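Local structure of serine hydrolase CCSP0084 (Cycloclasticus sp. P1, 4I3F) at residues A[47-52]-A[68-73]; A[72-77]-A[292-297]. The protein probably hydrolyses ester bonds and the carbon-carbon bond of meta-cleavage products from aromatic degradation, as a serine hydrolase of the alpha/beta hydrolase fold. All coordinates share one frame; numbering follows the deposited sequence. Where two conformers were deposited one is given.

Interaction 1 (A[47-52]-A[68-73])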
loop_
_atom_site.group_PDB
_atom_site.type_symbol
_atom_site.label_atom_id
_atom_site.label_comp_id
_atom_site.label_asym_id
_atom_site.label_seq_id
_atom_site.Cartn_x
_atom_site.Cartn_y
_atom_site.Cartn_z
ATOM N N ILE A 47 -8.361 -11.476 2.894
ATOM C CA ILE A 47 -7.136 -10.747 2.583
ATOM C C ILE A 47 -7.450 -9.261 2.712
ATOM O O ILE A 47 -8.424 -8.777 2.125
ATOM C CB ILE A 47 -6.647 -11.004 1.144
ATOM C CG1 ILE A 47 -6.492 -12.496 0.855
ATOM C CG2 ILE A 47 -5.326 -10.283 0.893
ATOM C CD1 ILE A 47 -6.208 -12.791 -0.625
ATOM N N LEU A 48 -6.642 -8.554 3.501
ATOM C CA LEU A 48 -6.749 -7.103 3.646
ATOM C C LEU A 48 -5.680 -6.496 2.749
ATOM O O LEU A 48 -4.501 -6.818 2.893
ATOM C CB LEU A 48 -6.495 -6.701 5.104
ATOM C CG LEU A 48 -6.444 -5.198 5.426
ATOM C CD1 LEU A 48 -7.784 -4.539 5.134
ATOM C CD2 LEU A 48 -6.044 -4.955 6.875
ATOM N N LEU A 49 -6.085 -5.637 1.814
ATOM C CA LEU A 49 -5.137 -5.050 0.865
ATOM C C LEU A 49 -4.963 -3.568 1.150
ATOM O O LEU A 49 -5.944 -2.814 1.175
ATOM C CB LEU A 49 -5.608 -5.254 -0.584
ATOM C CG LEU A 49 -5.665 -6.720 -1.030
ATOM C CD1 LEU A 49 -7.096 -7.230 -0.978
ATOM C CD2 LEU A 49 -5.072 -6.913 -2.414
ATOM N N LEU A 50 -3.717 -3.151 1.353
ATOM C CA LEU A 50 -3.422 -1.769 1.741
ATOM C C LEU A 50 -2.638 -1.065 0.640
ATOM O O LEU A 50 -1.520 -1.473 0.292
ATOM C CB LEU A 50 -2.651 -1.739 3.071
ATOM C CG LEU A 50 -3.339 -2.400 4.270
ATOM C CD1 LEU A 50 -2.504 -2.247 5.543
ATOM C CD2 LEU A 50 -4.728 -1.810 4.473
ATOM N N HIS A 51 -3.231 -0.004 0.093
ATOM C CA HIS A 51 -2.680 0.713 -1.058
ATOM C C HIS A 51 -1.471 1.607 -0.731
ATOM O O HIS A 51 -1.091 1.743 0.434
ATOM C CB HIS A 51 -3.789 1.540 -1.703
ATOM C CG HIS A 51 -4.237 2.706 -0.878
ATOM N ND1 HIS A 51 -5.485 2.776 -0.294
ATOM C CD2 HIS A 51 -3.614 3.869 -0.572
ATOM C CE1 HIS A 51 -5.601 3.927 0.348
ATOM N NE2 HIS A 51 -4.481 4.604 0.199
ATOM N N GLY A 52 -0.868 2.194 -1.767
ATOM C CA GLY A 52 0.324 3.020 -1.618
ATOM C C GLY A 52 0.051 4.499 -1.417
ATOM O O GLY A 52 -1.071 4.889 -1.094
ATOM N N PRO A 68 -10.834 -8.725 -8.283
ATOM C CA PRO A 68 -11.685 -9.746 -8.908
ATOM C C PRO A 68 -11.000 -11.096 -8.961
ATOM O O PRO A 68 -11.665 -12.124 -8.824
ATOM C CB PRO A 68 -11.867 -9.230 -10.344
ATOM C CG PRO A 68 -11.600 -7.785 -10.276
ATOM C CD PRO A 68 -10.537 -7.631 -9.230
ATOM N N PHE A 69 -9.685 -11.088 -9.158
ATOM C CA PHE A 69 -8.941 -12.332 -9.262
ATOM C C PHE A 69 -8.911 -13.059 -7.926
ATOM O O PHE A 69 -9.246 -14.246 -7.852
ATOM C CB PHE A 69 -7.514 -12.068 -9.748
ATOM C CG PHE A 69 -6.694 -13.314 -9.895
ATOM C CD1 PHE A 69 -6.876 -14.157 -10.979
ATOM C CD2 PHE A 69 -5.750 -13.654 -8.939
ATOM C CE1 PHE A 69 -6.128 -15.312 -11.113
ATOM C CE2 PHE A 69 -5.000 -14.807 -9.072
ATOM C CZ PHE A 69 -5.183 -15.631 -10.156
ATOM N N LEU A 70 -8.508 -12.348 -6.876
ATOM C CA LEU A 70 -8.382 -12.949 -5.551
ATOM C C LEU A 70 -9.746 -13.326 -4.975
ATOM O O LEU A 70 -9.870 -14.303 -4.233
ATOM C CB LEU A 70 -7.630 -12.021 -4.605
ATOM C CG LEU A 70 -6.162 -11.768 -4.948
ATOM C CD1 LEU A 70 -5.629 -10.611 -4.122
ATOM C CD2 LEU A 70 -5.342 -13.009 -4.677
ATOM N N ALA A 71 -10.777 -12.569 -5.343
ATOM C CA ALA A 71 -12.120 -12.824 -4.822
ATOM C C ALA A 71 -12.723 -14.159 -5.248
ATOM O O ALA A 71 -13.728 -14.581 -4.677
ATOM C CB ALA A 71 -13.061 -11.686 -5.161
ATOM N N GLU A 72 -12.144 -14.823 -6.248
ATOM C CA GLU A 72 -12.598 -16.152 -6.653
ATOM C C GLU A 72 -12.419 -17.148 -5.509
ATOM O O GLU A 72 -13.092 -18.172 -5.450
ATOM C CB GLU A 72 -11.811 -16.648 -7.871
ATOM C CG GLU A 72 -11.963 -15.811 -9.138
ATOM C CD GLU A 72 -11.057 -16.296 -10.261
ATOM O OE1 GLU A 72 -10.345 -17.303 -10.057
ATOM O OE2 GLU A 72 -11.053 -15.673 -11.344
ATOM N N ASN A 73 -11.489 -16.847 -4.606
ATOM C CA ASN A 73 -11.164 -17.779 -3.537
ATOM C C ASN A 73 -11.014 -17.135 -2.162
ATOM O O ASN A 73 -10.977 -17.832 -1.141
ATOM C CB ASN A 73 -9.897 -18.567 -3.909
ATOM C CG ASN A 73 -10.071 -19.374 -5.193
ATOM O OD1 ASN A 73 -9.674 -18.939 -6.276
ATOM N ND2 ASN A 73 -10.681 -20.545 -5.075
#
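With CG opposite the carbonyl carbon (chi1 -66°) and an extended chi2, L70 leaves the helix 66-70 with both methyls held out toward I47 and L49. I47 replies with CG1 placed beside its own backbone N (chi1 -54°), which carries CD1 forward as the tip that touches, while L49 offers CD2. The ends of the side chains meet methyl to methyl: I47 CD1 lies 4.1 Å from L70 CD2, and L49 CD2 also comes 4.1 Å from L70 CD1. I47 and L70 run at roughly a right angle. Because its two methyls diverge, the forked leucine lies against two residues of one strand at once. Aliphatic chains suit this buried seam: beta-branched isoleucine fits an extended strand, and leucine lets a helix reach across the 8.5 Å that separates I47 CA from L70 CA. Around them, C76 on strand 75-79 touches both L49 and L70, and I47 also rests on Y74 and on F297 of helix 286-298. The contact thus packs the short helix 66-70 on one face of the central sheet, where strand 46-50 is flanked by strands 75-79 and 119-124.

Interaction 2 (A[72-77]-A[292-297])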
loop_
_atom_site.group_PDB
_atom_site.type_symbol
_atom_site.label_atom_id
_atom_site.label_comp_id
_atom_site.label_asym_id
_atom_site.label_seq_id
_atom_site.Cartn_x
_atom_site.Cartn_y
_atom_site.Cartn_z
ATOM N N GLU A 72 -12.144 -14.823 -6.248
ATOM C CA GLU A 72 -12.598 -16.152 -6.653
ATOM C C GLU A 72 -12.419 -17.148 -5.509
ATOM O O GLU A 72 -13.092 -18.172 -5.450
ATOM C CB GLU A 72 -11.811 -16.648 -7.871
ATOM C CG GLU A 72 -11.963 -15.811 -9.138
ATOM C CD GLU A 72 -11.057 -16.296 -10.261
ATOM O OE1 GLU A 72 -10.345 -17.303 -10.057
ATOM O OE2 GLU A 72 -11.053 -15.673 -11.344
ATOM N N ASN A 73 -11.489 -16.847 -4.606
ATOM C CA ASN A 73 -11.164 -17.779 -3.537
ATOM C C ASN A 73 -11.014 -17.135 -2.162
ATOM O O ASN A 73 -10.977 -17.832 -1.141
ATOM C CB ASN A 73 -9.897 -18.567 -3.909
ATOM C CG ASN A 73 -10.071 -19.374 -5.193
ATOM O OD1 ASN A 73 -9.674 -18.939 -6.276
ATOM N ND2 ASN A 73 -10.681 -20.545 -5.075
ATOM N N TYR A 74 -10.942 -15.807 -2.127
ATOM C CA TYR A 74 -10.706 -15.096 -0.873
ATOM C C TYR A 74 -11.672 -13.943 -0.655
ATOM O O TYR A 74 -12.115 -13.304 -1.613
ATOM C CB TYR A 74 -9.273 -14.549 -0.821
ATOM C CG TYR A 74 -8.230 -15.635 -0.726
ATOM C CD1 TYR A 74 -7.870 -16.170 0.507
ATOM C CD2 TYR A 74 -7.618 -16.141 -1.871
ATOM C CE1 TYR A 74 -6.930 -17.167 0.599
ATOM C CE2 TYR A 74 -6.685 -17.144 -1.791
ATOM C CZ TYR A 74 -6.344 -17.650 -0.551
ATOM O OH TYR A 74 -5.409 -18.650 -0.464
ATOM N N HIS A 75 -11.995 -13.684 0.612
ATOM C CA HIS A 75 -12.752 -12.498 0.994
ATOM C C HIS A 75 -11.798 -11.322 1.024
ATOM O O HIS A 75 -10.938 -11.236 1.899
ATOM C CB HIS A 75 -13.378 -12.702 2.377
ATOM C CG HIS A 75 -14.103 -11.501 2.905
ATOM N ND1 HIS A 75 -14.479 -11.385 4.227
ATOM C CD2 HIS A 75 -14.514 -10.361 2.297
ATOM C CE1 HIS A 75 -15.090 -10.228 4.411
ATOM N NE2 HIS A 75 -15.129 -9.590 3.254
ATOM N N CYS A 76 -11.942 -10.408 0.069
ATOM C CA CYS A 76 -11.030 -9.273 -0.026
ATOM C C CYS A 76 -11.606 -8.012 0.595
ATOM O O CYS A 76 -12.746 -7.644 0.314
ATOM C CB CYS A 76 -10.686 -9.000 -1.488
ATOM S SG CYS A 76 -9.770 -10.344 -2.272
ATOM N N LEU A 77 -10.803 -7.352 1.431
ATOM C CA LEU A 77 -11.152 -6.051 1.985
ATOM C C LEU A 77 -10.074 -5.056 1.556
ATOM O O LEU A 77 -8.892 -5.268 1.821
ATOM C CB LEU A 77 -11.250 -6.114 3.514
ATOM C CG LEU A 77 -12.286 -7.114 4.034
ATOM C CD1 LEU A 77 -11.655 -8.469 4.322
ATOM C CD2 LEU A 77 -12.994 -6.568 5.269
ATOM N N LEU A 292 1.229 -14.965 -8.376
ATOM C CA LEU A 292 2.222 -15.188 -7.315
ATOM C C LEU A 292 1.611 -14.975 -5.936
ATOM O O LEU A 292 1.815 -15.782 -5.019
ATOM C CB LEU A 292 3.442 -14.277 -7.504
ATOM C CG LEU A 292 4.589 -14.538 -6.540
ATOM C CD1 LEU A 292 5.240 -15.880 -6.850
ATOM C CD2 LEU A 292 5.605 -13.415 -6.636
ATOM N N THR A 293 0.844 -13.896 -5.808
ATOM C CA THR A 293 0.185 -13.543 -4.552
ATOM C C THR A 293 -0.830 -14.600 -4.136
ATOM O O THR A 293 -0.814 -15.064 -2.986
ATOM C CB THR A 293 -0.474 -12.156 -4.676
ATOM O OG1 THR A 293 0.554 -11.177 -4.890
ATOM C CG2 THR A 293 -1.271 -11.795 -3.415
ATOM N N LYS A 294 -1.704 -14.986 -5.065
ATOM C CA LYS A 294 -2.712 -15.996 -4.783
ATOM C C LYS A 294 -2.089 -17.329 -4.397
ATOM O O LYS A 294 -2.466 -17.934 -3.388
ATOM C CB LYS A 294 -3.640 -16.192 -5.984
ATOM C CG LYS A 294 -4.728 -17.226 -5.721
ATOM C CD LYS A 294 -5.420 -17.680 -7.004
ATOM C CE LYS A 294 -6.492 -18.728 -6.729
ATOM N NZ LYS A 294 -5.950 -20.105 -6.558
ATOM N N LEU A 295 -1.131 -17.787 -5.201
ATOM C CA LEU A 295 -0.498 -19.071 -4.938
ATOM C C LEU A 295 0.265 -19.052 -3.616
ATOM O O LEU A 295 0.357 -20.082 -2.950
ATOM C CB LEU A 295 0.427 -19.464 -6.095
ATOM C CG LEU A 295 -0.270 -19.669 -7.438
ATOM C CD1 LEU A 295 0.754 -19.703 -8.558
ATOM C CD2 LEU A 295 -1.124 -20.925 -7.440
ATOM N N PHE A 296 0.804 -17.895 -3.234
ATOM C CA PHE A 296 1.464 -17.793 -1.937
ATOM C C PHE A 296 0.442 -18.002 -0.812
ATOM O O PHE A 296 0.661 -18.807 0.095
ATOM C CB PHE A 296 2.190 -16.456 -1.788
ATOM C CG PHE A 296 2.830 -16.267 -0.437
ATOM C CD1 PHE A 296 3.934 -17.022 -0.062
ATOM C CD2 PHE A 296 2.312 -15.356 0.468
ATOM C CE1 PHE A 296 4.517 -16.856 1.189
ATOM C CE2 PHE A 296 2.884 -15.189 1.723
ATOM C CZ PHE A 296 3.984 -15.935 2.086
ATOM N N PHE A 297 -0.680 -17.293 -0.873
ATOM C CA PHE A 297 -1.717 -17.463 0.143
ATOM C C PHE A 297 -2.317 -18.871 0.094
ATOM O O PHE A 297 -2.753 -19.408 1.120
ATOM C CB PHE A 297 -2.812 -16.390 0.004
ATOM C CG PHE A 297 -2.364 -14.996 0.402
ATOM C CD1 PHE A 297 -1.561 -14.789 1.517
ATOM C CD2 PHE A 297 -2.754 -13.892 -0.347
ATOM C CE1 PHE A 297 -1.154 -13.499 1.875
ATOM C CE2 PHE A 297 -2.361 -12.607 0.004
ATOM C CZ PHE A 297 -1.559 -12.410 1.124
#
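K294 and F297, one helical turn apart on helix 286-298, meet N73 and Y74 as the chain runs from helix 66-70 into strand 75-79. K294 comes first. Its chain sets out opposite the backbone N (chi1 -179°) and stays extended until it bends at chi4, -81°. This brings CE within 3.2 Å of N73 OD1, a close approach of a carbon beside the charged nitrogen, while K294 NZ stays 3.9 Å from N73 OD1. NZ instead makes a salt bridge with D298. Lower on the same chain, K294 CG sits at the edge of the Y74 ring, 4.4 Å from Y74 CE2. Lysine suits this half-covered position, since its methylene stem can lie beside an aromatic ring while its amino group reaches a carboxylate.

One turn later F297 turns its CB toward Y74, 3.8 Å from Y74 CZ, whereas its ring leads away to stack with H120. With CG beside its backbone N (chi1 -68°), Y74 extends its ring toward the helix, and its OH comes 3.1 Å from F297 C. The hydroxyl's hydrogen bond is to D298 OD1. Tyrosine serves well here because its buried ring packs between I47 and F297 while its OH still finds a polar partner. D298 thus receives both the Y74 hydroxyl and the K294 ammonium, which ties the entry to a strand to the end of a distant helix. Such packing of a C-terminal helix against the central sheet is a feature of the alpha/beta hydrolase fold.

The centres of the two interactions lie about 6 Å apart, and both reach the same sheet through the neighbouring parallel strands 46-50 and 75-79. Along the chain come strand 46-50, helix 66-70 and strand 75-79, a beta-alpha-beta crossover; helix 286-298 joins more than 200 residues later. Segments 68-73 and 72-77 share E72 and N73, so interaction 2 begins where interaction 1 ends. Two probable backbone bonds stitch them together, I47 N to H75 O and L49 N to L77 O, each 2.8 Å. Packing of F69 CE2 on K294 CD adds to this. Interaction 1 packs the crossover helix on its own strand, whereas interaction 2 brings the C-terminal helix 286-298 to the same region of the sheet.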